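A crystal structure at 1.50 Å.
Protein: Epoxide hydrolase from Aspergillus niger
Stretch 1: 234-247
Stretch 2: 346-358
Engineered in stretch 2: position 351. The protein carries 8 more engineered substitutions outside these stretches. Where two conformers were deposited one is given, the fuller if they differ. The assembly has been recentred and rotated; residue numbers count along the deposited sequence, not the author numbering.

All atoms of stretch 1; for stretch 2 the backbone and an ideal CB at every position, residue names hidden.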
# COMPACT_ATOMS: atom_id res chain seq x y z
N ALA A 234 25.59 10.87 -16.82
CA ALA A 234 25.02 11.26 -15.53
C ALA A 234 23.50 11.41 -15.61
O ALA A 234 22.78 10.98 -14.71
CB ALA A 234 25.65 12.55 -15.02
N GLU A 235 23.02 12.03 -16.69
CA GLU A 235 21.59 12.22 -16.89
C GLU A 235 20.86 10.89 -17.10
O GLU A 235 19.74 10.71 -16.59
CB GLU A 235 21.32 13.19 -18.04
CG GLU A 235 21.64 14.64 -17.68
CD GLU A 235 21.61 15.58 -18.88
OE1 GLU A 235 21.74 15.10 -20.03
OE2 GLU A 235 21.47 16.80 -18.65
N LYS A 236 21.50 9.96 -17.81
CA LYS A 236 20.98 8.60 -17.99
C LYS A 236 20.86 7.85 -16.67
O LYS A 236 19.91 7.09 -16.48
CB LYS A 236 21.85 7.80 -18.95
CG LYS A 236 21.69 8.18 -20.40
CD LYS A 236 22.24 7.08 -21.30
CE LYS A 236 22.41 7.57 -22.73
NZ LYS A 236 23.61 8.44 -22.88
N GLU A 237 21.83 8.04 -15.78
CA GLU A 237 21.78 7.46 -14.44
C GLU A 237 20.55 7.98 -13.70
O GLU A 237 19.86 7.21 -13.02
CB GLU A 237 23.05 7.78 -13.65
CG GLU A 237 24.28 7.00 -14.10
CD GLU A 237 25.57 7.45 -13.43
OE1 GLU A 237 25.56 8.47 -12.71
OE2 GLU A 237 26.60 6.76 -13.62
N GLY A 238 20.27 9.27 -13.86
CA GLY A 238 19.09 9.91 -13.27
C GLY A 238 17.80 9.28 -13.76
O GLY A 238 16.88 9.02 -12.97
N ILE A 239 17.72 9.03 -15.07
CA ILE A 239 16.57 8.36 -15.66
C ILE A 239 16.42 6.94 -15.12
O ILE A 239 15.31 6.49 -14.85
CB ILE A 239 16.63 8.37 -17.22
CG1 ILE A 239 16.64 9.81 -17.76
CG2 ILE A 239 15.48 7.55 -17.83
CD1 ILE A 239 15.51 10.69 -17.27
N ALA A 240 17.54 6.24 -14.94
CA ALA A 240 17.54 4.90 -14.35
C ALA A 240 16.96 4.91 -12.93
O ALA A 240 16.16 4.04 -12.58
CB ALA A 240 18.95 4.32 -14.34
N ARG A 241 17.37 5.90 -12.13
CA ARG A 241 16.82 6.05 -10.78
C ARG A 241 15.32 6.36 -10.83
O ARG A 241 14.54 5.83 -10.02
CB ARG A 241 17.59 7.11 -9.98
CG ARG A 241 19.06 6.75 -9.76
CD ARG A 241 19.74 7.63 -8.71
NE ARG A 241 19.73 9.05 -9.07
CZ ARG A 241 20.62 9.63 -9.87
NH1 ARG A 241 21.61 8.93 -10.41
NH2 ARG A 241 20.52 10.93 -10.13
N MET A 242 14.94 7.27 -11.72
CA MET A 242 13.54 7.68 -11.87
C MET A 242 12.66 6.47 -12.19
O MET A 242 11.59 6.27 -11.62
CB MET A 242 13.41 8.71 -12.99
CG MET A 242 11.99 8.98 -13.44
SD MET A 242 11.95 9.75 -15.06
CE MET A 242 12.25 8.34 -16.12
N GLU A 243 13.16 5.64 -13.11
CA GLU A 243 12.47 4.42 -13.55
C GLU A 243 12.32 3.40 -12.43
O GLU A 243 11.24 2.82 -12.26
CB GLU A 243 13.19 3.79 -14.75
CG GLU A 243 12.97 4.52 -16.08
CD GLU A 243 13.85 3.99 -17.21
OE1 GLU A 243 14.68 3.08 -16.97
OE2 GLU A 243 13.71 4.49 -18.34
N LYS A 244 13.39 3.17 -11.67
CA LYS A 244 13.34 2.33 -10.47
C LYS A 244 12.31 2.86 -9.47
O LYS A 244 11.55 2.08 -8.88
CB LYS A 244 14.71 2.19 -9.81
CG LYS A 244 14.67 1.36 -8.53
CD LYS A 244 16.03 1.09 -7.95
CE LYS A 244 15.93 0.17 -6.74
NZ LYS A 244 17.26 -0.13 -6.17
N PHE A 245 12.29 4.17 -9.26
CA PHE A 245 11.30 4.76 -8.37
C PHE A 245 9.87 4.49 -8.86
O PHE A 245 8.99 4.16 -8.07
CB PHE A 245 11.51 6.26 -8.18
CG PHE A 245 10.45 6.90 -7.33
CD1 PHE A 245 10.50 6.80 -5.94
CD2 PHE A 245 9.38 7.58 -7.91
CE1 PHE A 245 9.51 7.37 -5.14
CE2 PHE A 245 8.39 8.16 -7.12
CZ PHE A 245 8.45 8.05 -5.74
N MET A 246 9.65 4.65 -10.16
CA MET A 246 8.31 4.50 -10.71
C MET A 246 7.81 3.05 -10.74
O MET A 246 6.62 2.81 -10.91
CB MET A 246 8.21 5.15 -12.10
CG MET A 246 8.36 6.68 -12.09
SD MET A 246 7.20 7.55 -11.02
CE MET A 246 5.63 7.13 -11.77
N THR A 247 8.72 2.09 -10.56
CA THR A 247 8.38 0.65 -10.68
C THR A 247 8.59 -0.17 -9.41
O THR A 247 7.87 -1.15 -9.17
CB THR A 247 9.18 -0.05 -11.77
OG1 THR A 247 10.58 0.10 -11.50
CG2 THR A 247 8.84 0.52 -13.15
N UNK A 346 18.30 18.41 -7.58
CA UNK A 346 19.03 17.64 -6.57
C UNK A 346 19.10 16.18 -7.02
O UNK A 346 18.08 15.60 -7.41
CB UNK A 346 18.36 17.76 -5.20
N UNK A 347 20.30 15.58 -7.00
CA UNK A 347 20.54 14.32 -7.71
C UNK A 347 19.86 13.10 -7.11
O UNK A 347 19.57 12.15 -7.84
CB UNK A 347 22.05 14.06 -7.77
N UNK A 348 19.63 13.12 -5.80
CA UNK A 348 19.01 11.98 -5.12
C UNK A 348 17.52 12.19 -4.88
O UNK A 348 16.91 11.52 -4.05
CB UNK A 348 19.71 11.72 -3.79
N UNK A 349 16.94 13.12 -5.63
CA UNK A 349 15.49 13.27 -5.66
C UNK A 349 14.87 12.03 -6.32
O UNK A 349 15.58 11.20 -6.88
CB UNK A 349 15.09 14.54 -6.41
N UNK A 350 13.55 11.93 -6.25
CA UNK A 350 12.84 10.70 -6.63
C UNK A 350 12.86 10.42 -8.12
O UNK A 350 13.05 9.28 -8.54
CB UNK A 350 11.39 10.78 -6.16
N UNK A 351 12.67 11.46 -8.92
CA UNK A 351 12.49 11.31 -10.36
C UNK A 351 13.34 12.37 -11.07
O UNK A 351 12.82 13.33 -11.63
CB UNK A 351 11.02 11.44 -10.75
N UNK A 352 14.68 12.18 -11.03
CA UNK A 352 15.61 13.24 -11.44
C UNK A 352 15.74 13.39 -12.96
O UNK A 352 16.77 13.02 -13.54
CB UNK A 352 16.99 12.96 -10.84
N UNK A 353 14.69 13.94 -13.57
CA UNK A 353 14.66 14.24 -15.00
C UNK A 353 15.64 15.38 -15.31
O UNK A 353 15.84 16.26 -14.47
CB UNK A 353 13.24 14.61 -15.45
N UNK A 354 16.27 15.34 -16.50
CA UNK A 354 17.32 16.31 -16.83
C UNK A 354 16.79 17.67 -17.27
O UNK A 354 15.60 17.81 -17.59
CB UNK A 354 18.21 15.74 -17.94
N UNK A 355 17.68 18.66 -17.31
CA UNK A 355 17.37 20.01 -17.75
C UNK A 355 16.64 20.06 -19.11
O UNK A 355 15.65 20.76 -19.25
CB UNK A 355 18.67 20.82 -17.83
N UNK A 356 17.14 19.30 -20.09
CA UNK A 356 16.58 19.32 -21.44
C UNK A 356 15.14 18.80 -21.51
O UNK A 356 14.41 19.10 -22.45
CB UNK A 356 17.47 18.49 -22.37
N UNK A 357 14.75 18.00 -20.52
CA UNK A 357 13.37 17.52 -20.42
C UNK A 357 12.51 18.57 -19.73
O UNK A 357 11.43 18.90 -20.20
CB UNK A 357 13.31 16.19 -19.66
N UNK A 358 13.01 19.09 -18.61
CA UNK A 358 12.31 20.13 -17.85
C UNK A 358 12.06 21.37 -18.72
O UNK A 358 11.00 22.01 -18.63
CB UNK A 358 13.12 20.51 -16.61

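Stretch 1 is a helix, and the second segment runs along it as a loop, beginning with a turn and ending in a helical turn. At position 346 nothing of the helix lies near CB, so many side chains would fit; it is Phe346. Position 347, with phi -71° and psi -27°, suits proline among others, and its carbonyl O lies near Arg241 NH2. The residue is Pro347, whose O accepts a weak hydrogen bond from Arg241 NH2 (2.8 Å). Positions 348 and 349 point away, leaving the choice open; they are Lys348 and Asp349. The backbone O of Asp349 is joined through water 4 to Arg241 NE.

At position 350 the ideal CB lies 4.0 Å from Phe245 CE1, over the ring, so an aliphatic or aromatic side chain would suit. Leu350 places CB 3.8 Å from the Phe245 ring centroid, almost on the ring normal, and CD1 reaches 3.6 Å from Phe245 CZ.

Position 351 has the shortest CA-CA distance to the helix, 4.1 Å from the CA of 351 to Met242 CA. The ideal CB is 3.8 Å from Met242 CG, with Phe245 and Met246 SD farther off, a setting for a small or medium apolar group. The engineered Val351 puts CG1 3.7 Å from Met242 CG and 3.6 Å from Phe245 CD2.

At position 352, phi of -78° permits proline, and the ideal CB is 4.4 Å from Gly238 CA. A compact apolar side chain is favoured; Pro352 sets CG 3.4 Å from Gly238 O and CD 3.8 Å from Met242 CB. An ideal CB on Gly238 would fall 2.8 Å from Pro352 O, a clash that the glycine avoids. Water 1 links that O to Glu235 O.

Position 353 looks sideways between Ile239 and Met242, which suits a branched aliphatic; Val353 brings CG1 3.6 Å from Met242 SD.

Position 354 points toward the helix, the ideal CB 3.5 Å from Glu235 OE2. Its place just before a helix would suit serine, threonine, aspartate or proline, although aspartate would bring a second negative charge near Glu235. Pro354 packs CD 3.8 Å from Ile239 CD1.

At 355, near the Glu235 carboxylate, a basic or polar residue is plausible. Arg355 instead leads its end away, while its N reaches Glu235 OE2 through water 3. Position 356 is permissive; Ser356 N meets the same oxygen through water 2. Position 357 points toward the helix with room before it, inviting a long or aromatic side chain: Trp357 lays its six-membered ring against Ile239 CD1, 3.9 Å from the centroid. Position 358, out of reach, is Ile358.

Stretch 2, residues 346-358: FPKDLVPVPRSWI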
# COMPACT_ATOMS: atom_id res chain seq x y z
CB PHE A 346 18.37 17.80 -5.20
CG PHE A 346 18.41 19.21 -4.69
CD1 PHE A 346 19.52 19.69 -3.99
CD2 PHE A 346 17.35 20.08 -4.92
CE1 PHE A 346 19.57 20.99 -3.53
CE2 PHE A 346 17.38 21.40 -4.46
CZ PHE A 346 18.50 21.85 -3.76
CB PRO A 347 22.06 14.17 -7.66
CG PRO A 347 22.47 14.89 -6.43
CD PRO A 347 21.51 16.05 -6.30
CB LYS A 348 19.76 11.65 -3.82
CG LYS A 348 21.14 11.07 -4.09
CD LYS A 348 21.80 10.54 -2.84
CE LYS A 348 23.20 10.06 -3.15
NZ LYS A 348 23.90 9.51 -1.96
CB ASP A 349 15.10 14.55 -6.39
CG ASP A 349 13.82 15.16 -5.85
OD1 ASP A 349 12.97 14.43 -5.29
OD2 ASP A 349 13.65 16.39 -6.00
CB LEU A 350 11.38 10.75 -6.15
CG LEU A 350 11.17 11.13 -4.68
CD1 LEU A 350 9.69 11.17 -4.34
CD2 LEU A 350 11.91 10.15 -3.78
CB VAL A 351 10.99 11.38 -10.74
CG1 VAL A 351 10.28 10.09 -10.32
CG2 VAL A 351 10.30 12.57 -10.09
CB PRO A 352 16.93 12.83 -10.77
CG PRO A 352 16.82 11.36 -10.54
CD PRO A 352 15.38 10.96 -10.58
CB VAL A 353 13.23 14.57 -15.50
CG1 VAL A 353 12.35 13.33 -15.46
CG2 VAL A 353 12.59 15.70 -14.69
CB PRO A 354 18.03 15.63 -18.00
CG PRO A 354 16.96 14.87 -18.69
CD PRO A 354 16.03 14.39 -17.60
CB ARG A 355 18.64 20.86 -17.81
CG ARG A 355 18.40 22.30 -18.25
CD ARG A 355 19.67 23.13 -18.23
NE ARG A 355 19.39 24.51 -18.63
CZ ARG A 355 20.17 25.56 -18.35
NH1 ARG A 355 21.29 25.40 -17.66
NH2 ARG A 355 19.81 26.77 -18.77
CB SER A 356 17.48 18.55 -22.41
OG SER A 356 17.54 17.18 -22.07
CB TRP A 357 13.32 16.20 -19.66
CG TRP A 357 13.72 14.99 -20.46
CD1 TRP A 357 14.45 14.96 -21.62
CD2 TRP A 357 13.43 13.63 -20.13
NE1 TRP A 357 14.62 13.67 -22.04
CE2 TRP A 357 14.01 12.83 -21.15
CE3 TRP A 357 12.73 13.01 -19.09
CZ2 TRP A 357 13.91 11.43 -21.14
CZ3 TRP A 357 12.63 11.62 -19.08
CH2 TRP A 357 13.22 10.85 -20.11
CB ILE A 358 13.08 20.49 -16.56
CG1 ILE A 358 13.17 19.26 -15.65
CG2 ILE A 358 12.43 21.67 -15.83
CD1 ILE A 358 14.28 19.32 -14.63
O HOH W 1 18.71 12.99 -15.33
O HOH W 2 19.82 18.18 -20.19
O HOH W 3 20.30 18.09 -16.49
O HOH W 4 17.44 9.39 -7.37
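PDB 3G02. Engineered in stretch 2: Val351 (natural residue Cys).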